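PDB 5FRY: positive phenol-degradative gene regulator from Ralstonia sp. E2, which activates transcription of phenol-degradation genes as an enhancer-binding protein of the DmpR type, sensing phenols through the N-terminal domain present here. Local coordinates for the interface of chains A and B. Coordinates in Å, arbitrary orientation; residue numbers count along the deposited sequence, not the author numbering. Chains: chain A/B, Positive phenol-degradative gene regulator.

The interface of chains A and B. Residues chain A 38-40; chain B 44, 106-107, 134, 153.
A:Ile40, on strand 37-43, pushes both arms of its side chain into chain B, in one patch of the two-fold interface between the phenol-sensing domains in the deposited assembly, probably the dimer of this XylR/DmpR-type activator; a twin patch lies across the axis. Its CG2 methyl lies over one face of the B:Phe134 ring, 4.0 Å from the ring centroid and displaced toward the rim, a CH-pi contact. In the other branch, chi1 of 58° sets CG1 in the gap flanked by backbone N and carbonyl carbon, and the extended second torsion (168°) carries CD1 on to meet B:Met153 CE tip to tip at 3.7 Å. B:Thr44 begins helix 44-58, and its backbone N donates a nearly straight hydrogen bond of 3.0 Å to A:Arg38 O, tying that helix start to the strand; its OG1 adds a weak bond to the same oxygen, while its CG2 methyl packs beside the A:Arg38 carbonyl and reaches A:Ile40 CG2 at 4.0 Å. From the strand, the A:Arg38 side chain runs out almost fully extended, crossing B:Phe134 at about a right angle. One face of the guanidinium is capped by B:Phe134 CB, 3.5 Å from CZ, rather than by the ring, whose plane stands 75° away. NH2 donates to B:Gly106 O at 3.2 Å, bent and approaching from above the carbonyl plane. In the guanidinium plane sits a water, 2.7 Å from A:Arg38 NE, which also bonds to A:Met39 O and B:Gly106 O, and this second link to the glycine carbonyl should limit rotation of the guanidinium.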
# COMPACT_ATOMS: atom_id res chain seq x y z
N ARG A 38 8.17 2.44 -8.70
CA ARG A 38 8.05 1.09 -8.19
C ARG A 38 6.78 1.05 -7.34
O ARG A 38 6.47 2.01 -6.63
CB ARG A 38 9.28 0.70 -7.39
CG ARG A 38 9.37 -0.78 -7.09
CD ARG A 38 10.45 -1.10 -6.06
NE ARG A 38 10.32 -2.48 -5.63
CZ ARG A 38 11.23 -3.17 -4.96
NH1 ARG A 38 12.39 -2.62 -4.61
NH2 ARG A 38 10.97 -4.44 -4.65
N MET A 39 6.04 -0.05 -7.46
CA MET A 39 4.79 -0.25 -6.71
C MET A 39 4.86 -1.50 -5.83
O MET A 39 5.63 -2.42 -6.09
CB MET A 39 3.60 -0.39 -7.67
CG MET A 39 3.56 0.63 -8.84
SD MET A 39 3.23 2.30 -8.31
CE MET A 39 1.47 2.16 -8.05
N ILE A 40 4.02 -1.55 -4.80
CA ILE A 40 3.73 -2.83 -4.15
C ILE A 40 2.25 -3.09 -4.17
O ILE A 40 1.44 -2.14 -4.29
CB ILE A 40 4.22 -2.91 -2.68
CG1 ILE A 40 3.59 -1.82 -1.82
CG2 ILE A 40 5.74 -2.84 -2.60
CD1 ILE A 40 3.83 -2.07 -0.36
N THR B 44 5.73 2.94 -3.91
CA THR B 44 6.68 2.85 -2.80
C THR B 44 7.07 4.25 -2.30
O THR B 44 7.19 4.44 -1.08
CB THR B 44 7.96 2.04 -3.15
OG1 THR B 44 8.67 2.66 -4.23
CG2 THR B 44 7.60 0.61 -3.52
N GLY B 106 5.54 -7.76 -4.91
CA GLY B 106 6.55 -6.80 -5.32
C GLY B 106 7.23 -6.16 -4.13
O GLY B 106 7.89 -5.12 -4.25
N VAL B 107 7.13 -6.82 -2.99
CA VAL B 107 7.70 -6.30 -1.76
C VAL B 107 9.21 -6.56 -1.72
O VAL B 107 10.00 -5.67 -1.41
CB VAL B 107 6.99 -6.92 -0.54
CG1 VAL B 107 7.83 -6.79 0.69
CG2 VAL B 107 5.57 -6.29 -0.33
N PHE B 134 12.06 -3.55 -1.00
CA PHE B 134 11.57 -2.21 -1.32
C PHE B 134 11.72 -1.31 -0.12
O PHE B 134 11.94 -0.12 -0.27
CB PHE B 134 10.10 -2.24 -1.78
CG PHE B 134 9.10 -2.08 -0.66
CD1 PHE B 134 8.72 -0.82 -0.22
CD2 PHE B 134 8.55 -3.20 -0.06
CE1 PHE B 134 7.81 -0.69 0.82
CE2 PHE B 134 7.64 -3.07 0.97
CZ PHE B 134 7.27 -1.79 1.40
N MET B 153 8.15 -3.67 7.91
CA MET B 153 6.93 -4.24 7.34
C MET B 153 7.17 -5.62 6.76
O MET B 153 6.28 -6.48 6.78
CB MET B 153 6.39 -3.31 6.28
CG MET B 153 5.14 -3.81 5.60
SD MET B 153 4.34 -2.41 4.75
CE MET B 153 4.12 -3.16 3.14
O HOH W 1 7.96 -3.54 -6.51